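Local coordinates for protein putative Acetyltransferase (Pyrococcus horikoshii, PDB 3DDD) that binds coenzyme A and probably acts as an acyltransferase of the GNAT (acetyltransferase) family, at residues A[82-87]-A[179-184]; A[120-125]-A[137-142]; A[146-151]-A[255-260]; A[223-228]-A[249-254]. All coordinates share one frame; numbering follows the deposited sequence.

In the fold
From the N terminus, interaction 1 opens at the hairpin turn 82-87 and closes when the chain returns at 179-184, tying the first GNAT region to a loop between two helices of the second. Interaction 2 lies wholly within that span: a short loop from strand 121-126 through helix 131-136 to strand 140-149. The two touch where Gln86 meets Arg123 on neighbouring strands. Interaction 3 opens farther along strand 140-149, before interaction 1 has closed, and closes at 255-260, so these two long loops cross. Interaction 4, a helix pair, falls inside the span of interaction 3 and packs against it through Leu228 and Ile252. Strand 258-267 pairs with both 121-126 and 140-149, binding the halves together.

Interaction 1: residues A[82-87]-A[179-184]; sequences FYNKQA and FGDDRI
Tyr83 and Asp182 come within 6.0 Å at their CA atoms where the tight turn 83-86, closed by Tyr83 N on Gln86 O, meets the irregular segment 180-183. Asp181 reaches into this turn and takes two successive amides with its two oxygens: Asn84 N gives to OD1 at 2.9 Å, tilted 25° from the carboxylate plane, and Lys85 N gives to OD2 at 2.9 Å through the syn lone pair. On its anti lone pair OD1 also accepts Asp182 N, so the amide of the following residue helps to fix the carboxylate's rotation. Without that carboxylate, as in an alanine here, the amides of Asn84 and Lys85 are likely to lose these acceptors and the turn to move more freely. Phe179 sends its edge to the face of Tyr83 in a T-shaped stack, centroids 5.3 Å apart and planes at 84°. Gln86 NE2 lies over one face of Phe179, 3.4 Å from CZ, while Gln86 OE1 is hydrogen-bonded to Arg123; Tyr83 OH donates to Lys287 O. A water joins Asn84 OD1 to Asp182 O. Asp182 OD1 receives Ile184 N in an Asx turn. The contact docks the β-hairpin of strands 73-82 and 86-94 on an interhelical loop of the second GNAT region.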
loop_
_atom_site.group_PDB
_atom_site.type_symbol
_atom_site.label_atom_id
_atom_site.label_comp_id
_atom_site.label_asym_id
_atom_site.label_seq_id
_atom_site.Cartn_x
_atom_site.Cartn_y
_atom_site.Cartn_z
ATOM N N PHE A 82 -1.947 -5.198 9.762
ATOM C CA PHE A 82 -2.032 -4.606 11.103
ATOM C C PHE A 82 -0.798 -3.873 11.574
ATOM O O PHE A 82 0.318 -4.375 11.484
ATOM C CB PHE A 82 -2.342 -5.679 12.147
ATOM C CG PHE A 82 -3.722 -6.191 12.054
ATOM C CD1 PHE A 82 -4.765 -5.459 12.565
ATOM C CD2 PHE A 82 -3.980 -7.379 11.388
ATOM C CE1 PHE A 82 -6.060 -5.913 12.430
ATOM C CE2 PHE A 82 -5.242 -7.842 11.254
ATOM C CZ PHE A 82 -6.295 -7.119 11.778
ATOM N N TYR A 83 -1.025 -2.681 12.086
ATOM C CA TYR A 83 -0.033 -1.958 12.874
ATOM C C TYR A 83 -0.587 -1.856 14.322
ATOM O O TYR A 83 -1.478 -2.639 14.717
ATOM C CB TYR A 83 0.244 -0.604 12.216
ATOM C CG TYR A 83 0.465 -0.738 10.745
ATOM C CD1 TYR A 83 1.554 -1.446 10.259
ATOM C CD2 TYR A 83 -0.446 -0.211 9.824
ATOM C CE1 TYR A 83 1.753 -1.604 8.914
ATOM C CE2 TYR A 83 -0.248 -0.349 8.458
ATOM C CZ TYR A 83 0.850 -1.054 8.006
ATOM O OH TYR A 83 1.046 -1.219 6.664
ATOM N N ASN A 84 -0.098 -0.912 15.108
ATOM C CA ASN A 84 -0.419 -0.906 16.544
ATOM C C ASN A 84 -1.795 -0.346 16.812
ATOM O O ASN A 84 -2.498 -0.823 17.686
ATOM C CB ASN A 84 0.621 -0.109 17.349
ATOM C CG ASN A 84 2.036 -0.666 17.216
ATOM O OD1 ASN A 84 2.228 -1.787 16.773
ATOM N ND2 ASN A 84 3.028 0.123 17.608
ATOM N N LYS A 85 -2.174 0.662 16.044
ATOM C CA LYS A 85 -3.378 1.438 16.306
ATOM C C LYS A 85 -4.378 1.338 15.179
ATOM O O LYS A 85 -5.536 1.699 15.340
ATOM C CB LYS A 85 -2.998 2.901 16.430
ATOM C CG LYS A 85 -2.062 3.244 17.609
ATOM C CD LYS A 85 -1.930 4.772 17.762
ATOM C CE LYS A 85 -0.693 5.152 18.584
ATOM N NZ LYS A 85 0.550 4.891 17.783
ATOM N N GLN A 86 -3.899 0.919 14.010
ATOM C CA GLN A 86 -4.713 0.874 12.804
ATOM C C GLN A 86 -4.362 -0.356 11.971
ATOM O O GLN A 86 -3.309 -0.994 12.164
ATOM C CB GLN A 86 -4.492 2.152 11.987
ATOM C CG GLN A 86 -3.053 2.313 11.466
ATOM C CD GLN A 86 -2.810 3.622 10.763
ATOM O OE1 GLN A 86 -3.743 4.307 10.369
ATOM N NE2 GLN A 86 -1.540 3.963 10.575
ATOM N N ALA A 87 -5.262 -0.695 11.062
ATOM C CA ALA A 87 -4.980 -1.678 9.998
ATOM C C ALA A 87 -5.274 -1.014 8.677
ATOM O O ALA A 87 -6.105 -0.106 8.607
ATOM C CB ALA A 87 -5.820 -2.934 10.152
ATOM N N PHE A 179 3.753 8.759 9.802
ATOM C CA PHE A 179 2.708 7.761 9.576
ATOM C C PHE A 179 1.732 7.619 10.721
ATOM O O PHE A 179 0.621 7.169 10.521
ATOM C CB PHE A 179 3.375 6.402 9.329
ATOM C CG PHE A 179 2.430 5.320 8.915
ATOM C CD1 PHE A 179 1.583 5.493 7.827
ATOM C CD2 PHE A 179 2.438 4.111 9.561
ATOM C CE1 PHE A 179 0.721 4.467 7.410
ATOM C CE2 PHE A 179 1.575 3.089 9.165
ATOM C CZ PHE A 179 0.736 3.265 8.084
ATOM N N GLY A 180 2.159 7.970 11.932
ATOM C CA GLY A 180 1.310 7.896 13.127
ATOM C C GLY A 180 1.309 6.506 13.770
ATOM O O GLY A 180 0.513 6.220 14.668
ATOM N N ASP A 181 2.172 5.625 13.279
ATOM C CA ASP A 181 2.175 4.244 13.734
ATOM C C ASP A 181 3.468 3.585 13.349
ATOM O O ASP A 181 4.304 4.203 12.670
ATOM C CB ASP A 181 0.980 3.480 13.130
ATOM C CG ASP A 181 0.441 2.389 14.040
ATOM O OD1 ASP A 181 1.222 1.653 14.655
ATOM O OD2 ASP A 181 -0.781 2.254 14.124
ATOM N N ASP A 182 3.617 2.325 13.791
ATOM C CA ASP A 182 4.814 1.526 13.585
ATOM C C ASP A 182 4.618 0.566 12.415
ATOM O O ASP A 182 3.850 -0.410 12.523
ATOM C CB ASP A 182 5.170 0.763 14.878
ATOM C CG ASP A 182 6.392 -0.163 14.719
ATOM O OD1 ASP A 182 6.887 -0.345 13.586
ATOM O OD2 ASP A 182 6.840 -0.741 15.734
ATOM N N ARG A 183 5.314 0.852 11.303
ATOM C CA ARG A 183 5.329 -0.027 10.121
ATOM C C ARG A 183 6.755 -0.432 9.727
ATOM O O ARG A 183 7.027 -0.744 8.581
ATOM C CB ARG A 183 4.668 0.656 8.929
ATOM C CG ARG A 183 5.257 2.039 8.638
ATOM C CD ARG A 183 5.227 2.399 7.220
ATOM N NE ARG A 183 5.536 3.806 7.106
ATOM C CZ ARG A 183 4.975 4.657 6.263
ATOM N NH1 ARG A 183 4.144 4.243 5.357
ATOM N NH2 ARG A 183 5.323 5.941 6.299
ATOM N N ILE A 184 7.659 -0.464 10.689
ATOM C CA ILE A 184 9.060 -0.722 10.417
ATOM C C ILE A 184 9.249 -2.115 9.833
ATOM O O ILE A 184 10.181 -2.339 9.053
ATOM C CB ILE A 184 9.900 -0.536 11.707
ATOM C CG1 ILE A 184 9.876 0.934 12.133
ATOM C CG2 ILE A 184 11.366 -1.087 11.542
ATOM C CD1 ILE A 184 10.171 1.958 11.010
HETATM O O HOH W 1 2.889 -2.342 14.234
#

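Interaction 2: residues A[120-125]-A[137-142]; sequences DTIRLD and FKFVDE. With EDO (1,2-ethanediol), chain E.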
loop_
_atom_site.group_PDB
_atom_site.type_symbol
_atom_site.label_atom_id
_atom_site.label_comp_id
_atom_site.label_asym_id
_atom_site.label_seq_id
_atom_site.Cartn_x
_atom_site.Cartn_y
_atom_site.Cartn_z
ATOM N N ASP A 120 -9.133 -0.260 16.444
ATOM C CA ASP A 120 -10.272 0.650 16.392
ATOM C C ASP A 120 -10.304 1.590 15.185
ATOM O O ASP A 120 -11.270 2.329 14.982
ATOM C CB ASP A 120 -10.334 1.460 17.690
ATOM C CG ASP A 120 -10.640 0.584 18.911
ATOM O OD1 ASP A 120 -11.263 -0.503 18.781
ATOM O OD2 ASP A 120 -10.240 0.993 20.004
ATOM N N THR A 121 -9.276 1.557 14.372
ATOM C CA THR A 121 -9.290 2.321 13.139
ATOM C C THR A 121 -8.838 1.444 11.995
ATOM O O THR A 121 -7.848 0.744 12.105
ATOM C CB THR A 121 -8.434 3.561 13.265
ATOM O OG1 THR A 121 -9.065 4.400 14.229
ATOM C CG2 THR A 121 -8.321 4.313 11.899
ATOM N N ILE A 122 -9.603 1.462 10.908
ATOM C CA ILE A 122 -9.209 0.775 9.685
ATOM C C ILE A 122 -9.207 1.802 8.570
ATOM O O ILE A 122 -10.136 2.582 8.436
ATOM C CB ILE A 122 -10.130 -0.445 9.372
ATOM C CG1 ILE A 122 -9.913 -1.553 10.418
ATOM C CG2 ILE A 122 -9.847 -1.004 7.995
ATOM C CD1 ILE A 122 -11.006 -2.592 10.458
ATOM N N ARG A 123 -8.145 1.795 7.777
ATOM C CA ARG A 123 -8.014 2.724 6.673
ATOM C C ARG A 123 -7.645 2.010 5.375
ATOM O O ARG A 123 -7.244 0.849 5.360
ATOM C CB ARG A 123 -6.981 3.798 7.013
ATOM C CG ARG A 123 -7.386 4.627 8.200
ATOM C CD ARG A 123 -6.250 5.371 8.788
ATOM N NE ARG A 123 -5.945 6.622 8.097
ATOM C CZ ARG A 123 -4.743 7.189 8.084
ATOM N NH1 ARG A 123 -3.691 6.597 8.669
ATOM N NH2 ARG A 123 -4.577 8.328 7.430
ATOM N N LEU A 124 -7.796 2.740 4.285
ATOM C CA LEU A 124 -7.532 2.218 2.955
ATOM C C LEU A 124 -7.452 3.352 1.946
ATOM O O LEU A 124 -7.884 4.464 2.214
ATOM C CB LEU A 124 -8.627 1.232 2.532
ATOM C CG LEU A 124 -10.077 1.728 2.553
ATOM C CD1 LEU A 124 -10.425 2.572 1.304
ATOM C CD2 LEU A 124 -11.002 0.566 2.684
ATOM N N ASP A 125 -6.917 3.026 0.779
ATOM C CA ASP A 125 -6.852 3.917 -0.377
ATOM C C ASP A 125 -7.709 3.381 -1.499
ATOM O O ASP A 125 -7.359 2.387 -2.145
ATOM C CB ASP A 125 -5.412 4.078 -0.808
ATOM C CG ASP A 125 -4.631 4.886 0.188
ATOM O OD1 ASP A 125 -4.934 6.091 0.293
ATOM O OD2 ASP A 125 -3.729 4.324 0.868
ATOM N N PHE A 137 -19.907 0.443 4.086
ATOM C CA PHE A 137 -19.415 0.090 5.414
ATOM C C PHE A 137 -19.035 1.316 6.270
ATOM O O PHE A 137 -18.369 1.191 7.296
ATOM C CB PHE A 137 -18.200 -0.826 5.280
ATOM C CG PHE A 137 -18.520 -2.189 4.752
ATOM C CD1 PHE A 137 -18.899 -3.213 5.623
ATOM C CD2 PHE A 137 -18.477 -2.450 3.408
ATOM C CE1 PHE A 137 -19.190 -4.480 5.160
ATOM C CE2 PHE A 137 -18.764 -3.743 2.909
ATOM C CZ PHE A 137 -19.127 -4.754 3.790
ATOM N N LYS A 138 -19.441 2.495 5.806
ATOM C CA LYS A 138 -19.406 3.737 6.562
ATOM C C LYS A 138 -18.005 4.342 6.628
ATOM O O LYS A 138 -17.734 5.222 7.450
ATOM C CB LYS A 138 -20.130 3.587 7.934
ATOM C CG LYS A 138 -21.640 3.313 7.771
ATOM C CD LYS A 138 -22.419 2.980 9.089
ATOM N N PHE A 139 -17.124 3.900 5.729
ATOM C CA PHE A 139 -15.862 4.580 5.508
ATOM C C PHE A 139 -16.080 6.020 5.032
ATOM O O PHE A 139 -16.904 6.273 4.132
ATOM C CB PHE A 139 -14.980 3.801 4.521
ATOM C CG PHE A 139 -14.255 2.637 5.151
ATOM C CD1 PHE A 139 -14.943 1.459 5.482
ATOM C CD2 PHE A 139 -12.891 2.710 5.411
ATOM C CE1 PHE A 139 -14.301 0.403 6.051
ATOM C CE2 PHE A 139 -12.216 1.627 5.988
ATOM C CZ PHE A 139 -12.928 0.470 6.322
ATOM N N VAL A 140 -15.356 6.953 5.664
ATOM C CA VAL A 140 -15.436 8.387 5.382
ATOM C C VAL A 140 -14.165 8.860 4.664
ATOM O O VAL A 140 -13.098 8.334 4.900
ATOM C CB VAL A 140 -15.605 9.222 6.695
ATOM C CG1 VAL A 140 -16.928 8.862 7.436
ATOM C CG2 VAL A 140 -14.403 9.043 7.609
ATOM N N ASP A 141 -14.287 9.862 3.800
ATOM C CA ASP A 141 -13.145 10.419 3.075
ATOM C C ASP A 141 -12.134 11.091 4.002
ATOM O O ASP A 141 -12.509 11.806 4.940
ATOM C CB ASP A 141 -13.587 11.465 2.042
ATOM C CG ASP A 141 -14.442 10.891 0.928
ATOM O OD1 ASP A 141 -14.636 9.677 0.866
ATOM O OD2 ASP A 141 -14.919 11.685 0.106
ATOM N N GLU A 142 -10.855 10.852 3.733
ATOM C CA GLU A 142 -9.796 11.626 4.354
ATOM C C GLU A 142 -9.248 12.649 3.354
ATOM O O GLU A 142 -9.664 13.792 3.374
ATOM C CB GLU A 142 -8.706 10.699 4.914
ATOM C CG GLU A 142 -9.221 9.914 6.123
ATOM C CD GLU A 142 -8.126 9.296 6.959
ATOM O OE1 GLU A 142 -7.105 8.850 6.395
ATOM O OE2 GLU A 142 -8.290 9.256 8.192
HETATM C C1 EDO E . -12.385 -0.848 13.366
HETATM O O1 EDO E . -12.928 -1.312 14.599
HETATM C C2 EDO E . -13.431 0.010 12.678
HETATM O O2 EDO E . -13.877 1.057 13.547
#
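Phe139, Glu142 and Arg123 carry most of the contact. Phe139 precedes strand 140-149 and Glu142 lies on it; that strand does not pair with strand 121-126. The Phe139 ring lies against strand 121-126: Leu124 CD2 sits over one face, 4.1 Å from the ring centroid in a CH-pi contact, and Ile122 CG2 meets the rim in plane, 3.8 Å from CZ. Farther along, Glu142 OE1 is gripped side-on by Arg123, at 3.0 Å from NE and 2.8 Å from NH2. Both nitrogens aim at that one oxygen, which lies in the guanidinium plane, yet the carboxylate itself is turned 65° from it. A bend at chi3 (82°) swings the guanidinium into place. Glu142 OE2 goes to Arg267 and Arg123 NH2 also to Glu274, in a wider charge network. A Schellman motif at Lys138 ends helix 131-136 just before Phe139. This strand-helix-strand passage, consistent with the later part of a GNAT core, lies next to the cofactor: Asp125 of strand 121-126 touches coenzyme A.

Interaction 3: residues A[146-151]-A[255-260]; sequences VRYELM and FKPSQV
Tyr148 lies across Gln259 where strands 146-149 and 258-260 run antiparallel, the two residues forming a non-hydrogen-bonded pair with CA atoms 4.4 Å apart. Its CB is 4.1 Å from Ser258 O. With CG anti to the carbonyl carbon (chi1 -77°), the ring then leans along the partner strand: CD1 comes to 3.6 Å from Gln259 CA and also nears Pro257 CB, CE1 lies 3.6 Å from Gln259 CB, and at the tip OH stands 3.8 Å from Gln259 OE1. Ile252 of helix 246-252 also packs on this tyrosine. Gln259, extended beyond CG, meanwhile crosses Val146 CG1. The next pair, Glu149 and Ser258, is hydrogen-bonded in both directions; Glu149 N to Ser258 O spans 2.8 Å and is nearly straight at 176°. Val260 N binds Arg147 O at 2.7 Å on one flank, and beyond the regular pairing Met151 N, in a selenomethionine, reaches Phe255 O at 3.1 Å. Leu150 lays CD1 over one face of the Phe255 ring, which leans on helix 221-233. This antiparallel pairing sets strand 258-267, late in the chain and in the second GNAT region, beside strand 140-149 from the chain's middle, joining the two parts of this GNAT fold.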
loop_
_atom_site.group_PDB
_atom_site.type_symbol
_atom_site.label_atom_id
_atom_site.label_comp_id
_atom_site.label_asym_id
_atom_site.label_seq_id
_atom_site.Cartn_x
_atom_site.Cartn_y
_atom_site.Cartn_z
ATOM N N VAL A 146 -2.227 10.601 -4.605
ATOM C CA VAL A 146 -2.062 10.735 -6.072
ATOM C C VAL A 146 -0.732 10.163 -6.567
ATOM O O VAL A 146 0.341 10.559 -6.111
ATOM C CB VAL A 146 -2.223 12.197 -6.507
ATOM C CG1 VAL A 146 -2.152 12.334 -8.009
ATOM C CG2 VAL A 146 -3.562 12.733 -6.005
ATOM N N ARG A 147 -0.825 9.218 -7.498
ATOM C CA ARG A 147 0.319 8.505 -8.057
ATOM C C ARG A 147 0.845 9.299 -9.260
ATOM O O ARG A 147 0.101 9.542 -10.218
ATOM C CB ARG A 147 -0.123 7.085 -8.467
ATOM C CG ARG A 147 0.986 6.110 -8.931
ATOM C CD ARG A 147 0.390 4.720 -9.326
ATOM N NE ARG A 147 0.488 3.675 -8.285
ATOM C CZ ARG A 147 -0.370 2.654 -8.115
ATOM N NH1 ARG A 147 -1.458 2.502 -8.892
ATOM N NH2 ARG A 147 -0.154 1.780 -7.131
ATOM N N TYR A 148 2.112 9.722 -9.182
ATOM C CA TYR A 148 2.768 10.505 -10.227
ATOM C C TYR A 148 3.928 9.720 -10.762
ATOM O O TYR A 148 4.592 9.030 -10.007
ATOM C CB TYR A 148 3.300 11.840 -9.683
ATOM C CG TYR A 148 2.211 12.873 -9.501
ATOM C CD1 TYR A 148 1.712 13.578 -10.588
ATOM C CD2 TYR A 148 1.658 13.122 -8.247
ATOM C CE1 TYR A 148 0.721 14.526 -10.439
ATOM C CE2 TYR A 148 0.669 14.075 -8.080
ATOM C CZ TYR A 148 0.203 14.772 -9.181
ATOM O OH TYR A 148 -0.793 15.698 -9.020
ATOM N N GLU A 149 4.168 9.833 -12.065
ATOM C CA GLU A 149 5.349 9.267 -12.675
ATOM C C GLU A 149 6.264 10.447 -12.961
ATOM O O GLU A 149 5.817 11.465 -13.485
ATOM C CB GLU A 149 5.022 8.529 -13.979
ATOM C CG GLU A 149 6.175 7.745 -14.513
ATOM C CD GLU A 149 5.933 7.164 -15.906
ATOM O OE1 GLU A 149 4.817 6.712 -16.206
ATOM O OE2 GLU A 149 6.873 7.170 -16.709
ATOM N N LEU A 150 7.539 10.281 -12.625
ATOM C CA LEU A 150 8.543 11.328 -12.690
ATOM C C LEU A 150 9.269 11.112 -14.024
ATOM O O LEU A 150 9.797 10.037 -14.263
ATOM C CB LEU A 150 9.526 11.183 -11.502
ATOM C CG LEU A 150 8.989 11.121 -10.059
ATOM C CD1 LEU A 150 10.097 10.887 -9.018
ATOM C CD2 LEU A 150 8.188 12.355 -9.709
HETATM N N MSE A 151 9.222 12.099 -14.905
HETATM C CA MSE A 151 9.556 11.874 -16.313
HETATM C C MSE A 151 10.980 12.263 -16.669
HETATM O O MSE A 151 11.605 11.570 -17.452
HETATM C CB MSE A 151 8.597 12.630 -17.237
HETATM C CG MSE A 151 7.100 12.265 -17.088
HETATM SE SE MSE A 151 6.709 10.362 -16.974
HETATM C CE MSE A 151 7.291 9.873 -18.782
ATOM N N PHE A 255 10.534 17.386 -11.884
ATOM C CA PHE A 255 10.639 16.139 -12.637
ATOM C C PHE A 255 9.635 16.111 -13.802
ATOM O O PHE A 255 9.519 15.124 -14.496
ATOM C CB PHE A 255 10.401 14.945 -11.702
ATOM C CG PHE A 255 11.452 14.785 -10.627
ATOM C CD1 PHE A 255 11.332 15.423 -9.409
ATOM C CD2 PHE A 255 12.535 13.942 -10.827
ATOM C CE1 PHE A 255 12.291 15.257 -8.415
ATOM C CE2 PHE A 255 13.509 13.766 -9.853
ATOM C CZ PHE A 255 13.388 14.433 -8.639
ATOM N N LYS A 256 8.876 17.185 -13.988
ATOM C CA LYS A 256 7.916 17.258 -15.071
ATOM C C LYS A 256 6.996 16.064 -14.958
ATOM O O LYS A 256 6.909 15.248 -15.873
ATOM C CB LYS A 256 8.633 17.215 -16.422
ATOM C CG LYS A 256 9.815 18.177 -16.578
ATOM C CD LYS A 256 9.431 19.425 -17.258
ATOM C CE LYS A 256 10.655 20.351 -17.448
ATOM N NZ LYS A 256 11.145 20.374 -18.843
ATOM N N PRO A 257 6.299 15.950 -13.835
ATOM C CA PRO A 257 5.592 14.714 -13.553
ATOM C C PRO A 257 4.348 14.472 -14.414
ATOM O O PRO A 257 3.791 15.388 -14.988
ATOM C CB PRO A 257 5.212 14.873 -12.078
ATOM C CG PRO A 257 5.021 16.292 -11.903
ATOM C CD PRO A 257 6.079 16.952 -12.783
ATOM N N SER A 258 3.923 13.221 -14.472
ATOM C CA SER A 258 2.761 12.810 -15.221
ATOM C C SER A 258 1.865 12.088 -14.240
ATOM O O SER A 258 2.273 11.097 -13.626
ATOM C CB SER A 258 3.196 11.883 -16.353
ATOM O OG SER A 258 2.091 11.303 -17.017
ATOM N N GLN A 259 0.644 12.586 -14.055
ATOM C CA GLN A 259 -0.248 11.951 -13.100
ATOM C C GLN A 259 -0.732 10.602 -13.606
ATOM O O GLN A 259 -1.307 10.518 -14.676
ATOM C CB GLN A 259 -1.461 12.812 -12.786
ATOM C CG GLN A 259 -2.352 12.098 -11.738
ATOM C CD GLN A 259 -3.588 12.852 -11.381
ATOM O OE1 GLN A 259 -3.547 14.063 -11.125
ATOM N NE2 GLN A 259 -4.705 12.140 -11.320
ATOM N N VAL A 260 -0.580 9.564 -12.798
ATOM C CA VAL A 260 -0.988 8.213 -13.210
ATOM C C VAL A 260 -2.401 7.885 -12.780
ATOM O O VAL A 260 -3.212 7.430 -13.574
ATOM C CB VAL A 260 -0.067 7.112 -12.609
ATOM C CG1 VAL A 260 -0.520 5.726 -13.101
ATOM C CG2 VAL A 260 1.364 7.370 -12.961
#

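Interaction 4: residues A[223-228]-A[249-254]; sequences VAEKIL and LELIKI
The carboxylate of Glu225 is the flat group that meets segment 249-254: Ile254 CD1 lies over one of its faces, 3.6 Å from OE1 and 4.0 Å from CD, the two side chains crossing at about a right angle. OE2 is engaged by Lys156 in a salt bridge, which would hold the group in this position over the methyl. No aromatic ring takes part, and no hydrogen bond joins the two segments. Helix 221-233 links the parallel strands 212-218 and 238-242, consistent with the β-α-β crossover of a GNAT domain, and helix 246-252 follows strand 238-242 and lies beside helix 221-233. Leu251 is the main apolar link. Its CG is anti to the backbone N (chi1 178°), which carries the branched end straight at the first helix. CD1 presses on the backbone of Glu225, 3.3 Å from N and 3.4 Å from CA, and CD2 turns to Leu228 CD2 at 3.8 Å with Ala224 CB close by. Leu228 CD2 also meets Ile252 CG2, at 3.8 Å. Shortening Leu251 to an alanine is likely to open a gap between the helices, leaving Ala224 without its apolar partner across the contact and Leu228 with Ile252 alone. Leu228 also touches Phe255, and Ala224 rests on Ala218 of strand 212-218.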
loop_
_atom_site.group_PDB
_atom_site.type_symbol
_atom_site.label_atom_id
_atom_site.label_comp_id
_atom_site.label_asym_id
_atom_site.label_seq_id
_atom_site.Cartn_x
_atom_site.Cartn_y
_atom_site.Cartn_z
ATOM N N VAL A 223 15.306 18.932 2.117
ATOM C CA VAL A 223 15.776 17.576 2.374
ATOM C C VAL A 223 15.006 16.544 1.531
ATOM O O VAL A 223 15.629 15.644 0.935
ATOM C CB VAL A 223 15.776 17.246 3.876
ATOM C CG1 VAL A 223 15.888 15.766 4.105
ATOM C CG2 VAL A 223 16.957 17.994 4.570
ATOM N N ALA A 224 13.681 16.680 1.435
ATOM C CA ALA A 224 12.877 15.776 0.560
ATOM C C ALA A 224 13.393 15.835 -0.868
ATOM O O ALA A 224 13.519 14.787 -1.527
ATOM C CB ALA A 224 11.398 16.111 0.584
ATOM N N GLU A 225 13.692 17.040 -1.363
ATOM C CA GLU A 225 14.225 17.156 -2.723
ATOM C C GLU A 225 15.543 16.397 -2.896
ATOM O O GLU A 225 15.680 15.659 -3.858
ATOM C CB GLU A 225 14.389 18.606 -3.151
ATOM C CG GLU A 225 14.862 18.741 -4.588
ATOM C CD GLU A 225 15.200 20.166 -4.947
ATOM O OE1 GLU A 225 14.296 20.898 -5.394
ATOM O OE2 GLU A 225 16.376 20.549 -4.777
ATOM N N LYS A 226 16.501 16.592 -1.984
ATOM C CA LYS A 226 17.797 15.878 -2.029
ATOM C C LYS A 226 17.550 14.382 -2.164
ATOM O O LYS A 226 18.171 13.710 -2.985
ATOM C CB LYS A 226 18.631 16.045 -0.740
ATOM C CG LYS A 226 19.017 17.429 -0.347
ATOM C CD LYS A 226 19.846 17.429 0.966
ATOM C CE LYS A 226 21.339 17.572 0.707
ATOM N NZ LYS A 226 22.138 16.930 1.781
ATOM N N ILE A 227 16.671 13.849 -1.316
ATOM C CA ILE A 227 16.397 12.406 -1.350
ATOM C C ILE A 227 15.764 12.039 -2.704
ATOM O O ILE A 227 16.197 11.097 -3.365
ATOM C CB ILE A 227 15.539 11.948 -0.168
ATOM C CG1 ILE A 227 16.287 12.186 1.147
ATOM C CG2 ILE A 227 15.127 10.459 -0.314
ATOM C CD1 ILE A 227 15.357 12.187 2.363
ATOM N N LEU A 228 14.780 12.816 -3.153
ATOM C CA LEU A 228 14.090 12.441 -4.371
ATOM C C LEU A 228 15.028 12.446 -5.582
ATOM O O LEU A 228 14.947 11.549 -6.416
ATOM C CB LEU A 228 12.840 13.285 -4.595
ATOM C CG LEU A 228 11.878 12.762 -5.655
ATOM C CD1 LEU A 228 11.587 11.287 -5.479
ATOM C CD2 LEU A 228 10.607 13.608 -5.675
ATOM N N LEU A 249 3.485 18.296 -3.822
ATOM C CA LEU A 249 3.123 18.606 -5.207
ATOM C C LEU A 249 4.085 19.574 -5.870
ATOM O O LEU A 249 4.361 19.447 -7.052
ATOM C CB LEU A 249 1.720 19.234 -5.279
ATOM C CG LEU A 249 0.455 18.509 -4.745
ATOM C CD1 LEU A 249 0.655 16.981 -4.668
ATOM C CD2 LEU A 249 -0.060 19.062 -3.400
ATOM N N GLU A 250 4.567 20.561 -5.111
ATOM C CA GLU A 250 5.540 21.531 -5.630
ATOM C C GLU A 250 6.902 20.885 -5.831
ATOM O O GLU A 250 7.595 21.200 -6.765
ATOM C CB GLU A 250 5.679 22.720 -4.671
ATOM C CG GLU A 250 6.557 23.871 -5.188
ATOM C CD GLU A 250 5.993 24.568 -6.449
ATOM O OE1 GLU A 250 4.757 24.492 -6.711
ATOM O OE2 GLU A 250 6.803 25.203 -7.167
ATOM N N LEU A 251 7.267 19.989 -4.919
ATOM C CA LEU A 251 8.549 19.290 -4.925
ATOM C C LEU A 251 8.746 18.529 -6.230
ATOM O O LEU A 251 9.799 18.587 -6.855
ATOM C CB LEU A 251 8.593 18.291 -3.736
ATOM C CG LEU A 251 9.848 17.405 -3.573
ATOM C CD1 LEU A 251 10.927 18.113 -2.775
ATOM C CD2 LEU A 251 9.499 16.050 -2.927
ATOM N N ILE A 252 7.734 17.789 -6.651
ATOM C CA ILE A 252 7.909 16.878 -7.789
ATOM C C ILE A 252 7.873 17.576 -9.147
ATOM O O ILE A 252 8.265 16.985 -10.150
ATOM C CB ILE A 252 6.922 15.699 -7.735
ATOM C CG1 ILE A 252 5.466 16.176 -7.825
ATOM C CG2 ILE A 252 7.165 14.910 -6.447
ATOM C CD1 ILE A 252 4.519 15.110 -8.345
ATOM N N LYS A 253 7.452 18.842 -9.169
ATOM C CA LYS A 253 7.325 19.581 -10.413
ATOM C C LYS A 253 8.602 19.647 -11.220
ATOM O O LYS A 253 8.539 19.661 -12.440
ATOM C CB LYS A 253 6.787 20.993 -10.150
ATOM C CG LYS A 253 5.286 21.003 -9.811
ATOM C CD LYS A 253 4.732 22.445 -9.499
ATOM C CE LYS A 253 3.194 22.421 -9.301
ATOM N NZ LYS A 253 2.703 23.626 -8.577
ATOM N N ILE A 254 9.759 19.659 -10.571
ATOM C CA ILE A 254 11.027 19.722 -11.340
ATOM C C ILE A 254 11.295 18.441 -12.159
ATOM O O ILE A 254 12.181 18.415 -13.017
ATOM C CB ILE A 254 12.265 20.049 -10.444
ATOM C CG1 ILE A 254 12.378 19.061 -9.270
ATOM C CG2 ILE A 254 12.170 21.474 -9.947
ATOM C CD1 ILE A 254 13.659 19.186 -8.495
#